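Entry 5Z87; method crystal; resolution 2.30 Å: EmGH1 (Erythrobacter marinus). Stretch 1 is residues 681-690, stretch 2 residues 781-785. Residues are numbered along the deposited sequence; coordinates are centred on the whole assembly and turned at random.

Stretch 1 681-690: ASIGLQDRLR
Stretch 2 (781-785) RITLV

The chain's C-terminal strand pairs in parallel with a short strand at Ser 682 and Ile 683, and an apolar cluster lines one face. Both strands are extended (Ser 682 phi/psi -145/131, Ile 683 -133/167, Thr 783 -120/132, Leu 784 -91/133). Ser 682 lies beside Thr 783 (CA to CA 4.7 Å) and Ile 683 beside Leu 784 (CA to CA 5.3 Å).

The hydrogen bonds alternate between strands. Thr 783 N donates to Ala 681 O (3.1 Å), Ile 683 N to Thr 783 O (3.1 Å), and Val 785 N to Ile 683 O (2.8 Å). Beyond them, Leu 685 N makes a weak bond to the terminal carboxylate at Val 785 OXT (3.2 Å). A water donates to Ala 681 O (2.5 Å) and also bonds Thr 783 OG1 (3.1 Å).

Ser 682 (chi1 t) and Thr 783 (chi1 m) share one face. Ile 683 (p, t) and Leu 784 (m, t) share the other, with Ile 683 CG1 3.7 Å from Leu 784 CD2. Leu 685 (m, t) brings CD2 to 3.9 Å from Leu 784 CB. Leu 689 (t, p) places CD2 4.0 Å from Ile 782 CG2. These are van der Waals contacts between apolar side chains; Ile 683, Ile 782, Leu 784 and Leu 689 are buried from solvent.

After the strand, Gly 684 to Asp 687 form a type I turn. Asp 687 N donates to Gly 684 O (2.9 Å).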

# COMPACT_ATOMS: atom_id res chain seq x y z
N ALA A 681 2.27 -35.97 -17.82
CA ALA A 681 1.05 -35.33 -17.33
C ALA A 681 0.96 -35.36 -15.81
O ALA A 681 0.28 -34.51 -15.23
CB ALA A 681 -0.19 -36.00 -17.94
N SER A 682 1.65 -36.29 -15.17
CA SER A 682 1.57 -36.46 -13.72
C SER A 682 2.92 -36.88 -13.18
O SER A 682 3.54 -37.81 -13.70
CB SER A 682 0.50 -37.50 -13.37
OG SER A 682 0.27 -37.50 -11.98
N ILE A 683 3.38 -36.20 -12.13
CA ILE A 683 4.68 -36.46 -11.52
C ILE A 683 4.50 -36.53 -10.00
O ILE A 683 3.46 -36.17 -9.45
CB ILE A 683 5.73 -35.39 -11.88
CG1 ILE A 683 5.35 -34.05 -11.22
CG2 ILE A 683 5.86 -35.27 -13.38
CD1 ILE A 683 6.37 -32.94 -11.38
N GLY A 684 5.55 -37.02 -9.33
CA GLY A 684 5.54 -37.07 -7.89
C GLY A 684 5.99 -35.76 -7.26
O GLY A 684 6.62 -34.92 -7.90
N LEU A 685 5.70 -35.59 -5.99
CA LEU A 685 5.95 -34.36 -5.29
C LEU A 685 7.37 -33.92 -5.32
O LEU A 685 7.65 -32.78 -5.30
CB LEU A 685 5.47 -34.42 -3.86
CG LEU A 685 4.03 -34.73 -3.54
CD1 LEU A 685 3.82 -34.69 -2.07
CD2 LEU A 685 3.04 -33.84 -4.23
N GLN A 686 8.29 -34.84 -5.35
CA GLN A 686 9.70 -34.48 -5.37
C GLN A 686 10.33 -34.55 -6.75
O GLN A 686 11.53 -34.30 -6.88
CB GLN A 686 10.48 -35.36 -4.39
CG GLN A 686 10.11 -35.07 -2.94
CD GLN A 686 10.22 -33.58 -2.59
OE1 GLN A 686 11.23 -32.92 -2.89
NE2 GLN A 686 9.17 -33.04 -1.97
N ASP A 687 9.56 -34.85 -7.79
CA ASP A 687 10.12 -35.00 -9.13
C ASP A 687 10.40 -33.66 -9.79
O ASP A 687 9.77 -32.64 -9.49
CB ASP A 687 9.17 -35.78 -10.03
CG ASP A 687 9.01 -37.21 -9.59
OD1 ASP A 687 9.81 -37.64 -8.73
OD2 ASP A 687 8.10 -37.90 -10.10
N ARG A 688 11.36 -33.67 -10.70
CA ARG A 688 11.57 -32.58 -11.65
C ARG A 688 10.85 -32.89 -12.95
O ARG A 688 10.60 -34.06 -13.28
CB ARG A 688 13.06 -32.36 -11.90
CG ARG A 688 13.85 -32.10 -10.63
CD ARG A 688 15.23 -31.56 -10.91
NE ARG A 688 15.20 -30.24 -11.54
CZ ARG A 688 15.01 -29.09 -10.89
NH1 ARG A 688 14.81 -29.09 -9.57
NH2 ARG A 688 15.01 -27.95 -11.56
N LEU A 689 10.51 -31.84 -13.70
CA LEU A 689 9.70 -31.97 -14.91
C LEU A 689 10.31 -31.15 -16.03
O LEU A 689 10.61 -29.96 -15.85
CB LEU A 689 8.26 -31.50 -14.65
CG LEU A 689 7.33 -31.53 -15.86
CD1 LEU A 689 6.96 -32.96 -16.21
CD2 LEU A 689 6.08 -30.71 -15.59
N ARG A 690 10.48 -31.76 -17.19
CA ARG A 690 10.94 -31.04 -18.36
C ARG A 690 9.74 -30.47 -19.12
O ARG A 690 8.71 -31.13 -19.27
CB ARG A 690 11.76 -31.96 -19.25
CG ARG A 690 12.96 -32.54 -18.53
CD ARG A 690 14.06 -32.94 -19.50
NE ARG A 690 13.70 -34.17 -20.20
CZ ARG A 690 14.53 -34.84 -20.99
NH1 ARG A 690 15.76 -34.39 -21.21
NH2 ARG A 690 14.11 -35.95 -21.58
N ARG A 781 -1.49 -28.36 -18.34
CA ARG A 781 -1.78 -28.67 -16.95
C ARG A 781 -1.14 -29.99 -16.55
O ARG A 781 -1.30 -31.00 -17.24
CB ARG A 781 -3.28 -28.73 -16.72
CG ARG A 781 -3.91 -27.38 -16.72
CD ARG A 781 -5.42 -27.48 -16.74
NE ARG A 781 -6.01 -26.30 -16.15
CZ ARG A 781 -6.08 -25.13 -16.77
NH1 ARG A 781 -5.61 -25.01 -18.00
NH2 ARG A 781 -6.62 -24.09 -16.16
N ILE A 782 -0.45 -29.99 -15.41
CA ILE A 782 0.08 -31.21 -14.83
C ILE A 782 -0.50 -31.38 -13.44
O ILE A 782 -1.05 -30.46 -12.83
CB ILE A 782 1.62 -31.19 -14.79
CG1 ILE A 782 2.09 -30.05 -13.88
CG2 ILE A 782 2.19 -31.05 -16.20
CD1 ILE A 782 3.11 -30.49 -12.84
N THR A 783 -0.37 -32.61 -12.93
CA THR A 783 -0.82 -32.96 -11.59
C THR A 783 0.37 -33.44 -10.77
O THR A 783 1.17 -34.25 -11.24
CB THR A 783 -1.89 -34.05 -11.65
OG1 THR A 783 -3.03 -33.55 -12.35
CG2 THR A 783 -2.33 -34.47 -10.25
N LEU A 784 0.50 -32.90 -9.56
CA LEU A 784 1.45 -33.43 -8.59
C LEU A 784 0.74 -34.48 -7.75
O LEU A 784 -0.39 -34.27 -7.29
CB LEU A 784 1.99 -32.32 -7.68
CG LEU A 784 2.56 -31.06 -8.34
CD1 LEU A 784 3.05 -30.07 -7.28
CD2 LEU A 784 3.66 -31.39 -9.32
N VAL A 785 1.39 -35.63 -7.58
CA VAL A 785 0.83 -36.74 -6.81
C VAL A 785 1.73 -37.10 -5.62
O VAL A 785 1.24 -37.27 -4.50
CB VAL A 785 0.62 -37.98 -7.69
CG1 VAL A 785 0.13 -39.14 -6.86
CG2 VAL A 785 -0.39 -37.66 -8.79
OXT VAL A 785 2.95 -37.21 -5.76
O HOH W 1 -2.23 -34.53 -15.16